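Local coordinates for oxidoreductase (Azotobacter vinelandii, PDB 7D5M), which binds NAD+ and is probably an NAD-dependent dehydrogenase of the Gfo/Idh/MocA family, related to inositol dehydrogenase, at residues 71-74 with 75-79; 257-261 with 262-266. All coordinates share one frame; numbering follows the deposited sequence.

Contact 1: residues 71-74 with 75-79; sequences YRTL and FEQEA
Y71 meets F75 one helical turn on, through both backbone and ring. Its O accepts the F75 amide, with an N–H···O angle of 160°, and also lies over one face of the F75 ring, offset toward the rim and 3.2 Å from F75 CG. With CG between backbone N and carbonyl carbon (chi1 67°), the Y71 ring is set with its edge toward F75 CE2, which is 3.8 Å from Y71 CD2. R72 lays its CG over one face of the Y71 ring, and its O receives E76 N. T73 and Q77 run side by side, where T73 CG2 is 3.7 Å from Q77 CG; the T73 hydroxyl is instead hydrogen-bonded to D70, just before the helix. The T73 O to Q77 N bond is short, 2.8 Å, and the straightest of the set at 167°. L74 turns inward: its CD2 meets F75 CE1 at 3.5 Å, while its CD1 rests against E78 CG. Bent at chi2, E78 has its buried carboxylate held by a salt bridge to R66 and hydrogen bonds to Y68 and the I85 amide. Four successive i to i+4 bonds mark an α-helix of the NAD-binding Rossmann domain; R72 and E76 are exposed, while Y71, L74, F75 and E78 line the side packed on helix 97-106 and strand 39-45.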
ATOM      1  N   TYR A  71       4.542  33.245 -33.529  1.00 15.46           N
ATOM      2  CA  TYR A  71       5.903  33.280 -32.941  1.00 15.44           C
ATOM      3  C   TYR A  71       6.829  34.205 -33.745  1.00 15.73           C
ATOM      4  O   TYR A  71       7.704  34.825 -33.111  1.00 14.77           O
ATOM      5  CB  TYR A  71       6.474  31.869 -32.808  1.00 16.38           C
ATOM      6  CG  TYR A  71       6.767  31.154 -34.098  1.00 16.83           C
ATOM      7  CD1 TYR A  71       5.794  30.404 -34.743  1.00 17.44           C
ATOM      8  CD2 TYR A  71       8.024  31.212 -34.665  1.00 17.41           C
ATOM      9  CE1 TYR A  71       6.065  29.735 -35.927  1.00 18.66           C
ATOM     10  CE2 TYR A  71       8.310  30.543 -35.838  1.00 19.57           C
ATOM     11  CZ  TYR A  71       7.336  29.785 -36.464  1.00 19.51           C
ATOM     12  OH  TYR A  71       7.638  29.165 -37.643  1.00 20.65           O
ATOM     13  N   ARG A  72       6.685  34.299 -35.075  1.00 16.30           N
ATOM     14  CA  ARG A  72       7.620  35.124 -35.895  1.00 17.41           C
ATOM     15  C   ARG A  72       7.404  36.594 -35.529  1.00 16.00           C
ATOM     16  O   ARG A  72       8.401  37.312 -35.309  1.00 16.79           O
ATOM     17  CB  ARG A  72       7.472  34.854 -37.400  1.00 18.98           C
ATOM     18  CG  ARG A  72       7.719  33.399 -37.774  1.00 22.40           C
ATOM     19  CD  ARG A  72       7.310  32.980 -39.185  1.00 25.13           C
ATOM     20  NE  ARG A  72       5.963  33.381 -39.589  1.00 27.21           N
ATOM     21  CZ  ARG A  72       4.809  32.906 -39.104  1.00 29.71           C
ATOM     22  NH1 ARG A  72       4.788  31.990 -38.147  1.00 29.91           N
ATOM     23  NH2 ARG A  72       3.662  33.359 -39.593  1.00 30.54           N
ATOM     24  N   THR A  73       6.151  37.030 -35.453  1.00 16.20           N
ATOM     25  CA  THR A  73       5.799  38.421 -35.072  1.00 15.99           C
ATOM     26  C   THR A  73       6.248  38.671 -33.634  1.00 15.41           C
ATOM     27  O   THR A  73       6.838  39.728 -33.362  1.00 15.40           O
ATOM     28  CB  THR A  73       4.304  38.695 -35.229  1.00 16.86           C
ATOM     29  OG1 THR A  73       4.002  38.335 -36.579  1.00 17.14           O
ATOM     30  CG2 THR A  73       3.962  40.136 -34.919  1.00 16.56           C
ATOM     31  N   LEU A  74       5.971  37.724 -32.735  1.00 14.53           N
ATOM     32  CA  LEU A  74       6.433  37.826 -31.332  1.00 14.26           C
ATOM     33  C   LEU A  74       7.929  38.161 -31.316  1.00 14.11           C
ATOM     34  O   LEU A  74       8.294  39.165 -30.684  1.00 14.01           O
ATOM     35  CB  LEU A  74       6.147  36.507 -30.615  1.00 14.03           C
ATOM     36  CG  LEU A  74       6.857  36.313 -29.280  1.00 13.80           C
ATOM     37  CD1 LEU A  74       6.284  37.226 -28.209  1.00 13.97           C
ATOM     38  CD2 LEU A  74       6.756  34.857 -28.857  1.00 13.83           C
ATOM     39  N   PHE A  75       8.765  37.367 -31.992  1.00 14.72           N
ATOM     40  CA  PHE A  75      10.243  37.519 -31.937  1.00 15.43           C
ATOM     41  C   PHE A  75      10.632  38.847 -32.599  1.00 16.60           C
ATOM     42  O   PHE A  75      11.437  39.574 -32.000  1.00 17.06           O
ATOM     43  CB  PHE A  75      10.968  36.323 -32.558  1.00 14.92           C
ATOM     44  CG  PHE A  75      10.629  34.991 -31.935  1.00 14.49           C
ATOM     45  CD1 PHE A  75      10.119  34.914 -30.647  1.00 14.16           C
ATOM     46  CD2 PHE A  75      10.825  33.812 -32.635  1.00 14.83           C
ATOM     47  CE1 PHE A  75       9.800  33.687 -30.084  1.00 13.89           C
ATOM     48  CE2 PHE A  75      10.507  32.586 -32.068  1.00 14.52           C
ATOM     49  CZ  PHE A  75       9.988  32.527 -30.798  1.00 13.94           C
ATOM     50  N   GLU A  76      10.053  39.175 -33.757  1.00 18.66           N
ATOM     51  CA  GLU A  76      10.433  40.394 -34.529  1.00 19.54           C
ATOM     52  C   GLU A  76      10.037  41.649 -33.740  1.00 18.99           C
ATOM     53  O   GLU A  76      10.890  42.549 -33.623  1.00 19.83           O
ATOM     54  CB  GLU A  76       9.803  40.393 -35.928  1.00 22.27           C
ATOM     55  CG  GLU A  76      10.039  41.689 -36.697  1.00 25.12           C
ATOM     56  CD  GLU A  76       9.458  41.742 -38.106  1.00 29.60           C
ATOM     57  OE1 GLU A  76       8.467  41.014 -38.375  1.00 31.07           O
ATOM     58  OE2 GLU A  76      10.003  42.516 -38.938  1.00 33.71           O
ATOM     59  N   GLN A  77       8.804  41.710 -33.226  1.00 17.72           N
ATOM     60  CA  GLN A  77       8.267  42.904 -32.515  1.00 17.52           C
ATOM     61  C   GLN A  77       8.991  43.065 -31.177  1.00 17.05           C
ATOM     62  O   GLN A  77       9.335  44.208 -30.816  1.00 17.32           O
ATOM     63  CB  GLN A  77       6.754  42.805 -32.324  1.00 18.56           C
ATOM     64  CG  GLN A  77       5.960  42.980 -33.612  1.00 20.60           C
ATOM     65  CD  GLN A  77       6.265  44.300 -34.278  1.00 22.62           C
ATOM     66  OE1 GLN A  77       6.202  45.361 -33.654  1.00 24.98           O
ATOM     67  NE2 GLN A  77       6.622  44.237 -35.547  1.00 24.86           N
ATOM     68  N   GLU A  78       9.224  41.964 -30.454  1.00 16.44           N
ATOM     69  CA  GLU A  78       9.876  42.038 -29.122  1.00 16.39           C
ATOM     70  C   GLU A  78      11.320  42.535 -29.281  1.00 16.68           C
ATOM     71  O   GLU A  78      11.774  43.284 -28.410  1.00 16.42           O
ATOM     72  CB  GLU A  78       9.755  40.692 -28.401  1.00 15.77           C
ATOM     73  CG  GLU A  78       8.352  40.460 -27.862  1.00 15.51           C
ATOM     74  CD  GLU A  78       7.992  41.337 -26.674  1.00 15.41           C
ATOM     75  OE1 GLU A  78       8.797  41.364 -25.698  1.00 15.03           O
ATOM     76  OE2 GLU A  78       6.917  41.996 -26.725  1.00 14.65           O
ATOM     77  N   ALA A  79      12.006  42.148 -30.360  1.00 17.86           N
ATOM     78  CA  ALA A  79      13.407  42.534 -30.673  1.00 18.50           C
ATOM     79  C   ALA A  79      13.529  44.064 -30.750  1.00 20.20           C
ATOM     80  O   ALA A  79      14.637  44.580 -30.550  1.00 19.24           O
ATOM     81  CB  ALA A  79      13.841  41.885 -31.969  1.00 18.11           C
TER

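Contact 2: residues 257-261 with 262-266; sequences LVWSS and AVNAG
S261 and N264 carry most of this turn, with W259 reaching forward from the strand to join them. The S261 hydroxyl sits where the chain leaves strand 255-261: its OG is anti to the backbone N (chi1 -167°), which carries it forward to accept the V263 amide at 3.2 Å, with a fairly straight N–H···O angle of 161°. V263 CG2 packs on the same oxygen, 3.4 Å from S261 OG. The hydroxyl also has a hydrogen bond with N243 OD1, an atom that takes the W259 indole NH as well, so one asparagine oxygen ties both side chains to the neighbouring strand.

N264 is the centre of an inverse gamma turn, the tight three-residue reversal closed here by a weak bond from A265 N to V263 O, 3.0 Å long. This turn lies early in the loop that follows strand 255-261, an interior strand of the mixed sheet in the C-terminal α/β domain, at an interface between subunits. The N264 amide lies obliquely against the six-membered part of the W259 indole: W259 CH2 is 3.5 Å from N264 ND2, and N264 CB is 4.0 Å from W259 CZ2. The ring and amide planes are 47° apart.

Both ends of the buried amide have partners, ND2 giving a hydrogen bond to A173 O and OD1 accepting one from R274 NE of the second subunit. The indole itself lies nearly parallel to the Y245 ring and meets H169 of the second subunit at a steeper angle. An alanine in place of W259 would remove the indole, and the N264 amide would probably lose its apolar support while N243 OD1 lost one of its donors.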
ATOM      1  N   LEU A 257      14.443  -2.186 -19.788  1.00 12.12           N
ATOM      2  CA  LEU A 257      13.111  -2.498 -20.329  1.00 12.03           C
ATOM      3  C   LEU A 257      12.252  -1.258 -20.163  1.00 11.82           C
ATOM      4  O   LEU A 257      12.256  -0.714 -19.047  1.00 11.82           O
ATOM      5  CB  LEU A 257      12.537  -3.685 -19.558  1.00 12.28           C
ATOM      6  CG  LEU A 257      11.096  -4.060 -19.894  1.00 12.82           C
ATOM      7  CD1 LEU A 257      10.966  -4.564 -21.319  1.00 13.71           C
ATOM      8  CD2 LEU A 257      10.589  -5.098 -18.908  1.00 12.70           C
ATOM      9  N   VAL A 258      11.573  -0.839 -21.228  1.00 11.69           N
ATOM     10  CA  VAL A 258      10.596   0.287 -21.164  1.00 11.30           C
ATOM     11  C   VAL A 258       9.252  -0.219 -21.674  1.00 11.38           C
ATOM     12  O   VAL A 258       9.170  -0.661 -22.843  1.00 11.73           O
ATOM     13  CB  VAL A 258      11.039   1.526 -21.959  1.00 11.44           C
ATOM     14  CG1 VAL A 258      10.104   2.703 -21.715  1.00 11.41           C
ATOM     15  CG2 VAL A 258      12.480   1.906 -21.655  1.00 11.98           C
ATOM     16  N   TRP A 259       8.239  -0.172 -20.815  1.00 10.55           N
ATOM     17  CA  TRP A 259       6.834  -0.396 -21.217  1.00 10.57           C
ATOM     18  C   TRP A 259       6.149   0.965 -21.359  1.00 10.79           C
ATOM     19  O   TRP A 259       5.991   1.663 -20.344  1.00 11.29           O
ATOM     20  CB  TRP A 259       6.120  -1.323 -20.228  1.00 10.57           C
ATOM     21  CG  TRP A 259       4.672  -1.495 -20.549  1.00 10.56           C
ATOM     22  CD1 TRP A 259       4.100  -1.513 -21.788  1.00 10.81           C
ATOM     23  CD2 TRP A 259       3.600  -1.677 -19.610  1.00 10.63           C
ATOM     24  NE1 TRP A 259       2.745  -1.688 -21.685  1.00 10.74           N
ATOM     25  CE2 TRP A 259       2.412  -1.793 -20.359  1.00 10.57           C
ATOM     26  CE3 TRP A 259       3.536  -1.775 -18.214  1.00 10.70           C
ATOM     27  CZ2 TRP A 259       1.176  -1.995 -19.752  1.00 10.63           C
ATOM     28  CZ3 TRP A 259       2.315  -1.975 -17.612  1.00 10.68           C
ATOM     29  CH2 TRP A 259       1.148  -2.084 -18.376  1.00 10.65           C
ATOM     30  N   SER A 260       5.813   1.360 -22.590  1.00 10.92           N
ATOM     31  CA  SER A 260       5.085   2.610 -22.926  1.00 10.96           C
ATOM     32  C   SER A 260       3.631   2.256 -23.239  1.00 10.83           C
ATOM     33  O   SER A 260       3.424   1.371 -24.085  1.00 10.88           O
ATOM     34  CB  SER A 260       5.731   3.316 -24.105  1.00 10.71           C
ATOM     35  OG  SER A 260       7.118   3.525 -23.891  1.00 11.17           O
ATOM     36  N   SER A 261       2.642   2.890 -22.603  1.00 10.65           N
ATOM     37  CA  SER A 261       1.228   2.532 -22.890  1.00 10.73           C
ATOM     38  C   SER A 261       0.267   3.670 -22.564  1.00 10.38           C
ATOM     39  O   SER A 261       0.473   4.370 -21.557  1.00 10.26           O
ATOM     40  CB  SER A 261       0.839   1.263 -22.170  1.00 10.72           C
ATOM     41  OG  SER A 261      -0.392   0.769 -22.668  1.00 11.08           O
ATOM     42  N   ALA A 262      -0.757   3.821 -23.399  1.00 10.34           N
ATOM     43  CA  ALA A 262      -1.929   4.677 -23.141  1.00 10.35           C
ATOM     44  C   ALA A 262      -3.183   3.805 -23.039  1.00 10.41           C
ATOM     45  O   ALA A 262      -4.270   4.373 -22.900  1.00 10.20           O
ATOM     46  CB  ALA A 262      -2.052   5.716 -24.228  1.00 10.25           C
ATOM     47  N   VAL A 263      -3.027   2.477 -23.044  1.00 10.89           N
ATOM     48  CA  VAL A 263      -4.167   1.512 -23.054  1.00 11.17           C
ATOM     49  C   VAL A 263      -4.056   0.538 -21.868  1.00 11.15           C
ATOM     50  O   VAL A 263      -4.703  -0.533 -21.897  1.00 10.73           O
ATOM     51  CB  VAL A 263      -4.241   0.786 -24.411  1.00 11.90           C
ATOM     52  CG1 VAL A 263      -4.468   1.781 -25.531  1.00 11.94           C
ATOM     53  CG2 VAL A 263      -3.009  -0.055 -24.690  1.00 12.11           C
ATOM     54  N   ASN A 264      -3.317   0.911 -20.821  1.00 10.54           N
ATOM     55  CA  ASN A 264      -3.259   0.115 -19.573  1.00 10.22           C
ATOM     56  C   ASN A 264      -4.508   0.436 -18.746  1.00 10.25           C
ATOM     57  O   ASN A 264      -4.426   1.236 -17.786  1.00  9.88           O
ATOM     58  CB  ASN A 264      -1.956   0.364 -18.822  1.00 10.18           C
ATOM     59  CG  ASN A 264      -1.880  -0.447 -17.553  1.00 10.34           C
ATOM     60  OD1 ASN A 264      -2.596  -1.440 -17.412  1.00 10.24           O
ATOM     61  ND2 ASN A 264      -1.017  -0.020 -16.641  1.00 10.32           N
ATOM     62  N   ALA A 265      -5.643  -0.155 -19.124  1.00 10.45           N
ATOM     63  CA  ALA A 265      -6.975   0.171 -18.582  1.00 10.71           C
ATOM     64  C   ALA A 265      -6.916   0.191 -17.051  1.00 10.52           C
ATOM     65  O   ALA A 265      -6.409  -0.778 -16.474  1.00 10.93           O
ATOM     66  CB  ALA A 265      -7.997  -0.817 -19.092  1.00 10.71           C
ATOM     67  N   GLY A 266      -7.416   1.266 -16.428  1.00 10.88           N
ATOM     68  CA  GLY A 266      -7.510   1.399 -14.962  1.00 10.73           C
ATOM     69  C   GLY A 266      -6.315   2.119 -14.356  1.00 10.95           C
ATOM     70  O   GLY A 266      -6.438   2.589 -13.203  1.00 11.02           O
TER

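Contact 1 and contact 2 share no secondary-structure element and do not touch, their centres lying about 40 Å apart on opposite sides of the chain's centre. Contact 1 lies on partly buried helix 71-78 at the outside of the Rossmann domain, with no other subunit against it; the residues that touch in contact 2 are all buried, where a strand of the large mixed sheet passes into a loop beside the second subunit. Regular main-chain bonding dominates the first, with apolar side chains and one buried, paired carboxylate turned inward. In the second, side-chain polar groups take over as the strand ends, and their bonds extend to adjacent strands and across the interface. The side chain of Y71 lies about 5 Å from the bound NAD, that of A262 about 12 Å.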